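Local coordinates for nird-like protein (Hydrogenobacter thermophilus, PDB 4CH7) that catalyses the decarboxylation of siroheme to 12,18-didecarboxysiroheme, a reaction of heme d1 biosynthesis, at residues P55-R60 and S177-S182; L62-A67 and T106-P111; W239-D244 and R272-A277. One frame throughout, in Å; residues are numbered along the deposited sequence.

Contact 1: P55-R60 and S177-S182; sequences PIYDSR and SITQGS
Y57 and T179 meet through their hydroxyls: the phenol OH of Y57 donates to T179 OG1 over a short 2.5 Å. The two side chains cross at about a right angle, and OG1 lies near the plane of the phenol ring, at its edge. Beside this bond, P55 brings one rim of its ring against the backbone carbonyl of T179, with CG 3.2 Å from T179 O and CD equally near. CD of P55 also lies 3.7 Å from G181 O, which places the proline against the turn that leaves the helix. Q180 contributes mainly backbone, its CA sitting near the plane of the Y57 ring, 4.2 Å from CE2.

A chi1 of 57° sets T179 OG1 between the backbone N and the carbonyl carbon, where it meets both Y57 OH and, one turn back in the helix, I175 O, to which it is also hydrogen-bonded. Q180 NE2 donates to S177 O at 3.0 Å, tying the side chain to the helix end, while its OE1 takes the backbone N-H of Y319. On the other side of the contact, P55 and Y57 rest on L217, and backbone bonds between I56 and strand 217-222 fix the strand that carries them.

The contact thus seats strand 53-57 against the C-terminal part of helix 170-179, which belongs to the second helix-turn-helix region. A two-stranded antiparallel ribbon adjoining helix-turn-helix units recalls Lrp/AsnC-type dimers, built here within one chain.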
loop_
_atom_site.group_PDB
_atom_site.type_symbol
_atom_site.label_atom_id
_atom_site.label_comp_id
_atom_site.label_asym_id
_atom_site.label_seq_id
_atom_site.Cartn_x
_atom_site.Cartn_y
_atom_site.Cartn_z
ATOM N N PRO A 55 -9.070 8.757 4.344
ATOM C CA PRO A 55 -8.516 9.285 3.097
ATOM C C PRO A 55 -7.492 8.315 2.529
ATOM O O PRO A 55 -6.807 7.641 3.300
ATOM C CB PRO A 55 -7.802 10.560 3.550
ATOM C CG PRO A 55 -8.503 10.969 4.810
ATOM C CD PRO A 55 -8.861 9.675 5.480
ATOM N N ILE A 56 -7.399 8.236 1.206
ATOM C CA ILE A 56 -6.338 7.464 0.571
ATOM C C ILE A 56 -5.418 8.429 -0.169
ATOM O O ILE A 56 -5.841 9.112 -1.103
ATOM C CB ILE A 56 -6.883 6.372 -0.388
ATOM C CG1 ILE A 56 -7.390 5.159 0.396
ATOM C CG2 ILE A 56 -5.799 5.905 -1.342
ATOM C CD1 ILE A 56 -8.735 5.351 1.056
ATOM N N TYR A 57 -4.165 8.498 0.270
ATOM C CA TYR A 57 -3.191 9.399 -0.336
ATOM C C TYR A 57 -2.280 8.642 -1.296
ATOM O O TYR A 57 -1.957 7.478 -1.056
ATOM C CB TYR A 57 -2.356 10.091 0.745
ATOM C CG TYR A 57 -3.117 11.131 1.539
ATOM C CD1 TYR A 57 -3.280 12.417 1.050
ATOM C CD2 TYR A 57 -3.668 10.827 2.778
ATOM C CE1 TYR A 57 -3.972 13.372 1.765
ATOM C CE2 TYR A 57 -4.364 11.779 3.503
ATOM C CZ TYR A 57 -4.510 13.049 2.989
ATOM O OH TYR A 57 -5.199 14.004 3.700
ATOM N N ASP A 58 -1.876 9.295 -2.382
ATOM C CA ASP A 58 -0.950 8.680 -3.325
ATOM C C ASP A 58 0.474 8.774 -2.785
ATOM O O ASP A 58 0.990 9.870 -2.570
ATOM C CB ASP A 58 -1.052 9.344 -4.698
ATOM C CG ASP A 58 -0.163 8.685 -5.731
ATOM O OD1 ASP A 58 1.049 8.972 -5.741
ATOM O OD2 ASP A 58 -0.680 7.887 -6.539
ATOM N N SER A 59 1.094 7.617 -2.569
ATOM C CA SER A 59 2.420 7.531 -1.954
ATOM C C SER A 59 3.471 8.434 -2.604
ATOM O O SER A 59 4.103 9.242 -1.923
ATOM C CB SER A 59 2.903 6.078 -1.952
ATOM O OG SER A 59 4.199 5.964 -1.398
ATOM N N ARG A 60 3.654 8.302 -3.914
ATOM C CA ARG A 60 4.687 9.066 -4.611
ATOM C C ARG A 60 4.350 10.552 -4.758
ATOM O O ARG A 60 5.248 11.396 -4.791
ATOM C CB ARG A 60 5.026 8.440 -5.970
ATOM C CG ARG A 60 3.836 8.184 -6.884
ATOM C CD ARG A 60 4.296 7.815 -8.288
ATOM N NE ARG A 60 5.052 8.897 -8.909
ATOM C CZ ARG A 60 4.507 9.866 -9.637
ATOM N NH1 ARG A 60 3.197 9.888 -9.844
ATOM N NH2 ARG A 60 5.271 10.814 -10.161
ATOM N N SER A 177 -0.724 14.411 7.734
ATOM C CA SER A 177 -0.378 13.795 9.015
ATOM C C SER A 177 -1.587 13.523 9.913
ATOM O O SER A 177 -1.742 12.419 10.438
ATOM C CB SER A 177 0.635 14.666 9.759
ATOM O OG SER A 177 0.845 14.191 11.074
ATOM N N ILE A 178 -2.446 14.527 10.073
ATOM C CA ILE A 178 -3.567 14.428 11.004
ATOM C C ILE A 178 -4.859 13.887 10.383
ATOM O O ILE A 178 -5.771 13.484 11.105
ATOM C CB ILE A 178 -3.877 15.782 11.679
ATOM C CG1 ILE A 178 -4.656 16.698 10.731
ATOM C CG2 ILE A 178 -2.597 16.458 12.161
ATOM C CD1 ILE A 178 -5.506 17.719 11.452
ATOM N N THR A 179 -4.941 13.882 9.053
ATOM C CA THR A 179 -6.149 13.423 8.361
ATOM C C THR A 179 -6.083 11.962 7.911
ATOM O O THR A 179 -7.114 11.349 7.644
ATOM C CB THR A 179 -6.479 14.300 7.129
ATOM O OG1 THR A 179 -5.367 14.312 6.223
ATOM C CG2 THR A 179 -6.816 15.719 7.550
ATOM N N GLN A 180 -4.875 11.411 7.838
ATOM C CA GLN A 180 -4.655 10.074 7.278
ATOM C C GLN A 180 -5.349 8.935 8.033
ATOM O O GLN A 180 -5.586 7.869 7.462
ATOM C CB GLN A 180 -3.154 9.780 7.159
ATOM C CG GLN A 180 -2.393 9.825 8.485
ATOM C CD GLN A 180 -0.902 9.589 8.318
ATOM O OE1 GLN A 180 -0.478 8.780 7.495
ATOM N NE2 GLN A 180 -0.100 10.298 9.104
ATOM N N GLY A 181 -5.682 9.161 9.300
ATOM C CA GLY A 181 -6.267 8.118 10.130
ATOM C C GLY A 181 -7.750 7.891 9.912
ATOM O O GLY A 181 -8.283 8.214 8.852
ATOM N N SER A 182 -8.413 7.326 10.919
ATOM C CA SER A 182 -9.846 7.046 10.846
ATOM C C SER A 182 -10.670 8.310 10.637
ATOM O O SER A 182 -10.559 9.264 11.406
ATOM C CB SER A 182 -10.319 6.341 12.120
ATOM O OG SER A 182 -9.836 5.014 12.196
#

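Contact 2: L62-A67 and T106-P111; sequences LGYDSA and TLAVPP
A chi1 of -90° swings CG of Y64 away from its carbonyl carbon, and chi2 of 74° turns the ring so that one face lies over P110, whose CA stands 3.6 Å from the ring centroid, 14° off the normal: a CH-pi contact. P110 CB also reaches the phenol end, 3.6 Å from CZ of Y64. Next along, P111 packs on the backbone of G63, its CB 3.3 Å from G63 O.

Beyond the ring the segments become an antiparallel ladder. D65 and V109 exchange two hydrogen bonds, the one from V109 N to D65 O measuring 2.8 Å, and A67 and L107 exchange two more. Between them S66 and A108 form a non-hydrogen-bonded pair, with CA atoms 4.0 Å apart.

Y64 OH accepts from F320 N, so an alanine here would probably leave that N-H without its acceptor and P110 without the ring that lies on it.

D65 turns to a salt bridge with R136. Strand 103-109 runs between strands 65-71 and 91-97 of the barrel, T106 lying about 4 Å, side chain to side chain, from H93, the inferred active-site residue. Helix 116-126 packs on A67 and L107, while F324 of helix 323-335 touches V109 and P110.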
loop_
_atom_site.group_PDB
_atom_site.type_symbol
_atom_site.label_atom_id
_atom_site.label_comp_id
_atom_site.label_asym_id
_atom_site.label_seq_id
_atom_site.Cartn_x
_atom_site.Cartn_y
_atom_site.Cartn_z
ATOM N N LEU A 62 2.924 12.227 -2.538
ATOM C CA LEU A 62 3.296 12.776 -1.239
ATOM C C LEU A 62 4.789 13.084 -1.227
ATOM O O LEU A 62 5.264 13.886 -0.420
ATOM C CB LEU A 62 2.963 11.793 -0.113
ATOM C CG LEU A 62 1.489 11.527 0.192
ATOM C CD1 LEU A 62 1.325 10.452 1.256
ATOM C CD2 LEU A 62 0.801 12.805 0.622
ATOM N N GLY A 63 5.525 12.444 -2.130
ATOM C CA GLY A 63 6.966 12.600 -2.179
ATOM C C GLY A 63 7.672 11.386 -1.619
ATOM O O GLY A 63 8.894 11.382 -1.462
ATOM N N TYR A 64 6.896 10.354 -1.310
ATOM C CA TYR A 64 7.463 9.109 -0.818
ATOM C C TYR A 64 7.994 8.263 -1.965
ATOM O O TYR A 64 7.284 8.001 -2.939
ATOM C CB TYR A 64 6.429 8.316 -0.017
ATOM C CG TYR A 64 6.420 8.630 1.463
ATOM C CD1 TYR A 64 5.880 9.816 1.939
ATOM C CD2 TYR A 64 6.938 7.732 2.385
ATOM C CE1 TYR A 64 5.867 10.105 3.288
ATOM C CE2 TYR A 64 6.928 8.011 3.739
ATOM C CZ TYR A 64 6.391 9.201 4.183
ATOM O OH TYR A 64 6.374 9.491 5.528
ATOM N N ASP A 65 9.252 7.851 -1.853
ATOM C CA ASP A 65 9.785 6.844 -2.754
ATOM C C ASP A 65 9.550 5.487 -2.108
ATOM O O ASP A 65 9.993 5.242 -0.982
ATOM C CB ASP A 65 11.275 7.057 -3.010
ATOM C CG ASP A 65 11.773 6.286 -4.224
ATOM O OD1 ASP A 65 10.994 5.488 -4.789
ATOM O OD2 ASP A 65 12.944 6.476 -4.609
ATOM N N SER A 66 8.831 4.619 -2.810
ATOM C CA SER A 66 8.555 3.283 -2.299
ATOM C C SER A 66 9.002 2.216 -3.290
ATOM O O SER A 66 8.901 2.399 -4.504
ATOM C CB SER A 66 7.072 3.120 -1.963
ATOM O OG SER A 66 6.255 3.365 -3.092
ATOM N N ALA A 67 9.511 1.107 -2.764
ATOM C CA ALA A 67 9.996 0.022 -3.606
ATOM C C ALA A 67 9.795 -1.326 -2.937
ATOM O O ALA A 67 9.596 -1.408 -1.722
ATOM C CB ALA A 67 11.464 0.223 -3.940
ATOM N N THR A 106 8.147 -4.402 1.605
ATOM C CA THR A 106 7.842 -3.147 0.938
ATOM C C THR A 106 8.375 -2.002 1.784
ATOM O O THR A 106 8.023 -1.873 2.959
ATOM C CB THR A 106 6.330 -2.971 0.723
ATOM O OG1 THR A 106 5.848 -4.003 -0.149
ATOM C CG2 THR A 106 6.033 -1.609 0.109
ATOM N N LEU A 107 9.241 -1.186 1.191
ATOM C CA LEU A 107 9.819 -0.051 1.897
ATOM C C LEU A 107 9.329 1.254 1.300
ATOM O O LEU A 107 9.345 1.429 0.083
ATOM C CB LEU A 107 11.347 -0.099 1.842
ATOM C CG LEU A 107 12.092 1.109 2.418
ATOM C CD1 LEU A 107 11.766 1.285 3.890
ATOM C CD2 LEU A 107 13.589 0.968 2.216
ATOM N N ALA A 108 8.882 2.163 2.163
ATOM C CA ALA A 108 8.513 3.509 1.738
ATOM C C ALA A 108 9.343 4.521 2.516
ATOM O O ALA A 108 9.387 4.476 3.746
ATOM C CB ALA A 108 7.034 3.753 1.963
ATOM N N VAL A 109 9.997 5.433 1.802
ATOM C CA VAL A 109 10.871 6.414 2.437
ATOM C C VAL A 109 10.350 7.833 2.220
ATOM O O VAL A 109 10.079 8.228 1.086
ATOM C CB VAL A 109 12.319 6.298 1.908
ATOM C CG1 VAL A 109 13.184 7.422 2.455
ATOM C CG2 VAL A 109 12.913 4.945 2.273
ATOM N N PRO A 110 10.198 8.602 3.314
ATOM C CA PRO A 110 9.794 10.010 3.222
ATOM C C PRO A 110 10.834 10.827 2.466
ATOM O O PRO A 110 12.006 10.452 2.468
ATOM C CB PRO A 110 9.737 10.454 4.691
ATOM C CG PRO A 110 10.613 9.481 5.430
ATOM C CD PRO A 110 10.422 8.179 4.709
ATOM N N PRO A 111 10.411 11.926 1.820
ATOM C CA PRO A 111 11.357 12.769 1.080
ATOM C C PRO A 111 12.260 13.556 2.026
ATOM O O PRO A 111 11.908 13.725 3.192
ATOM C CB PRO A 111 10.437 13.723 0.315
ATOM C CG PRO A 111 9.210 13.828 1.171
ATOM C CD PRO A 111 9.031 12.448 1.750
#

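Contact 3: W239-D244 and R272-A277; sequences WEVPED and RYNLFA
W239, N274 and E240 carry most of this contact, each in a different way. The backbone of W239 makes the strand pairing: its N donates to L275 O at 2.6 Å, and its O accepts from both N274 N and L275 N. Two successive residues facing one define a classic beta bulge. A chi1 of -53° puts CG of W239 anti to the carbonyl carbon, and chi2 of 79° turns the indole so that its edge lies in plane with L275 O, 3.4 Å from CD1. Its NE1 is bonded to S237 OG, and the ring stacks on Y303.

N274 uses its side-chain amide much as a backbone peptide would. OD1 accepts the N-H of V241 on a lone pair at 2.7 Å, and ND2 donates to V241 O, nearly in the amide plane. This pair of bonds grips the main-chain N and O of V241, mimicking a further pair of strand bonds past the bulge. V241 CG2 packs on L275 CD2 at 4.0 Å.

E240 stretches alongside R272, the two side chains pointing the same way. Its CG lies 3.5 Å from R272 O and its OE1 3.6 Å from R272 CB. The charged ends do not meet: E240 OE1 and R272 NE remain 4.8 Å apart, so any attraction is likely to be long-range. Y273 turns its ring edge to the W239-E240 peptide.

The bulge sits where strands 233-239 and 275-281 of the barrel adjoin. Helix 246-254 covers V241, N274 and L275 through I246 and V249, and helix 284-297 meets W239 with A291 and I294.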
loop_
_atom_site.group_PDB
_atom_site.type_symbol
_atom_site.label_atom_id
_atom_site.label_comp_id
_atom_site.label_asym_id
_atom_site.label_seq_id
_atom_site.Cartn_x
_atom_site.Cartn_y
_atom_site.Cartn_z
ATOM N N TRP A 239 6.624 -12.861 -13.563
ATOM C CA TRP A 239 6.625 -13.285 -14.956
ATOM C C TRP A 239 7.504 -12.398 -15.827
ATOM O O TRP A 239 7.563 -11.181 -15.634
ATOM C CB TRP A 239 5.194 -13.273 -15.503
ATOM C CG TRP A 239 4.228 -14.048 -14.654
ATOM C CD1 TRP A 239 3.645 -13.636 -13.491
ATOM C CD2 TRP A 239 3.732 -15.369 -14.907
ATOM N NE1 TRP A 239 2.821 -14.623 -13.002
ATOM C CE2 TRP A 239 2.857 -15.697 -13.853
ATOM C CE3 TRP A 239 3.941 -16.305 -15.922
ATOM C CZ2 TRP A 239 2.194 -16.927 -13.788
ATOM C CZ3 TRP A 239 3.288 -17.524 -15.853
ATOM C CH2 TRP A 239 2.425 -17.824 -14.797
ATOM N N GLU A 240 8.192 -13.011 -16.785
ATOM C CA GLU A 240 8.883 -12.249 -17.814
ATOM C C GLU A 240 7.995 -12.189 -19.049
ATOM O O GLU A 240 7.755 -13.205 -19.705
ATOM C CB GLU A 240 10.232 -12.875 -18.156
ATOM C CG GLU A 240 11.018 -12.100 -19.203
ATOM C CD GLU A 240 12.388 -12.689 -19.454
ATOM O OE1 GLU A 240 12.961 -13.285 -18.518
ATOM O OE2 GLU A 240 12.887 -12.563 -20.591
ATOM N N VAL A 241 7.497 -10.995 -19.349
ATOM C CA VAL A 241 6.546 -10.803 -20.434
ATOM C C VAL A 241 7.024 -9.685 -21.350
ATOM O O VAL A 241 7.460 -8.639 -20.871
ATOM C CB VAL A 241 5.150 -10.438 -19.887
ATOM C CG1 VAL A 241 4.132 -10.348 -21.016
ATOM C CG2 VAL A 241 4.701 -11.451 -18.851
ATOM N N PRO A 242 6.961 -9.908 -22.675
ATOM C CA PRO A 242 7.216 -8.812 -23.618
ATOM C C PRO A 242 6.243 -7.660 -23.370
ATOM O O PRO A 242 5.036 -7.888 -23.296
ATOM C CB PRO A 242 6.962 -9.454 -24.991
ATOM C CG PRO A 242 6.225 -10.745 -24.712
ATOM C CD PRO A 242 6.715 -11.186 -23.366
ATOM N N GLU A 243 6.771 -6.444 -23.250
ATOM C CA GLU A 243 6.002 -5.288 -22.787
ATOM C C GLU A 243 4.824 -4.923 -23.688
ATOM O O GLU A 243 3.910 -4.215 -23.264
ATOM C CB GLU A 243 6.920 -4.075 -22.640
ATOM C CG GLU A 243 8.384 -4.422 -22.435
ATOM C CD GLU A 243 9.297 -3.272 -22.799
ATOM O OE1 GLU A 243 8.774 -2.190 -23.139
ATOM O OE2 GLU A 243 10.533 -3.451 -22.751
ATOM N N ASP A 244 4.851 -5.393 -24.931
ATOM C CA ASP A 244 3.747 -5.166 -25.855
ATOM C C ASP A 244 2.655 -6.210 -25.636
ATOM O O ASP A 244 1.709 -6.316 -26.421
ATOM C CB ASP A 244 4.244 -5.200 -27.303
ATOM C CG ASP A 244 4.935 -6.504 -27.655
ATOM O OD1 ASP A 244 5.270 -7.276 -26.732
ATOM O OD2 ASP A 244 5.157 -6.753 -28.859
ATOM N N ARG A 272 14.825 -10.342 -13.981
ATOM C CA ARG A 272 14.262 -10.247 -15.329
ATOM C C ARG A 272 12.734 -10.292 -15.406
ATOM O O ARG A 272 12.161 -10.181 -16.493
ATOM C CB ARG A 272 14.861 -11.325 -16.240
ATOM C CG ARG A 272 15.891 -10.785 -17.225
ATOM C CD ARG A 272 17.304 -11.225 -16.881
ATOM N NE ARG A 272 17.585 -12.582 -17.338
ATOM C CZ ARG A 272 18.802 -13.119 -17.378
ATOM N NH1 ARG A 272 19.853 -12.411 -16.990
ATOM N NH2 ARG A 272 18.971 -14.362 -17.808
ATOM N N TYR A 273 12.075 -10.443 -14.263
ATOM C CA TYR A 273 10.617 -10.495 -14.241
ATOM C C TYR A 273 10.011 -9.092 -14.188
ATOM O O TYR A 273 10.339 -8.297 -13.304
ATOM C CB TYR A 273 10.130 -11.340 -13.064
ATOM C CG TYR A 273 10.809 -12.690 -12.969
ATOM C CD1 TYR A 273 10.427 -13.743 -13.788
ATOM C CD2 TYR A 273 11.829 -12.910 -12.055
ATOM C CE1 TYR A 273 11.048 -14.976 -13.701
ATOM C CE2 TYR A 273 12.453 -14.136 -11.959
ATOM C CZ TYR A 273 12.061 -15.166 -12.784
ATOM O OH TYR A 273 12.685 -16.391 -12.690
ATOM N N ASN A 274 9.126 -8.796 -15.136
ATOM C CA ASN A 274 8.508 -7.477 -15.228
ATOM C C ASN A 274 7.019 -7.476 -14.871
ATOM O O ASN A 274 6.413 -6.412 -14.716
ATOM C CB ASN A 274 8.720 -6.877 -16.623
ATOM C CG ASN A 274 8.220 -7.784 -17.736
ATOM O OD1 ASN A 274 8.153 -9.000 -17.577
ATOM N ND2 ASN A 274 7.875 -7.191 -18.875
ATOM N N LEU A 275 6.428 -8.663 -14.749
ATOM C CA LEU A 275 5.026 -8.764 -14.342
ATOM C C LEU A 275 4.866 -9.526 -13.031
ATOM O O LEU A 275 5.289 -10.678 -12.913
ATOM C CB LEU A 275 4.171 -9.404 -15.440
ATOM C CG LEU A 275 2.678 -9.534 -15.126
ATOM C CD1 LEU A 275 2.095 -8.195 -14.729
ATOM C CD2 LEU A 275 1.927 -10.097 -16.311
ATOM N N PHE A 276 4.260 -8.864 -12.048
ATOM C CA PHE A 276 3.999 -9.471 -10.747
ATOM C C PHE A 276 2.502 -9.716 -10.611
ATOM O O PHE A 276 1.694 -8.848 -10.949
ATOM C CB PHE A 276 4.472 -8.562 -9.607
ATOM C CG PHE A 276 5.975 -8.449 -9.479
ATOM C CD1 PHE A 276 6.814 -8.638 -10.574
ATOM C CD2 PHE A 276 6.546 -8.151 -8.249
ATOM C CE1 PHE A 276 8.194 -8.529 -10.448
ATOM C CE2 PHE A 276 7.925 -8.042 -8.112
ATOM C CZ PHE A 276 8.749 -8.230 -9.214
ATOM N N ALA A 277 2.130 -10.896 -10.127
ATOM C CA ALA A 277 0.721 -11.211 -9.906
ATOM C C ALA A 277 0.529 -11.991 -8.617
ATOM O O ALA A 277 0.933 -13.150 -8.521
ATOM C CB ALA A 277 0.145 -11.985 -11.084
#

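How the contacts relate
From the N terminus, the chain passes the first helix-turn-helix helices and opens contact 1 on strand 53-57. Contact 2 opens a few residues later, closes first, and is nested inside the long loop that contact 1 completes at 177-182. These two touch: S59 O probably accepts a hydrogen bond from Y64 N, and Y57 packs on L62. Contact 3 follows in series, closing its own short loop of 27 residues. Contacts 2 and 3 reach the same eight-stranded barrel from different AsnC-like regions, their centres 23 Å apart, whereas contact 1 joins the ribbon strand to the second helix-turn-helix region, on the opposite side of the chain's centre from contact 3.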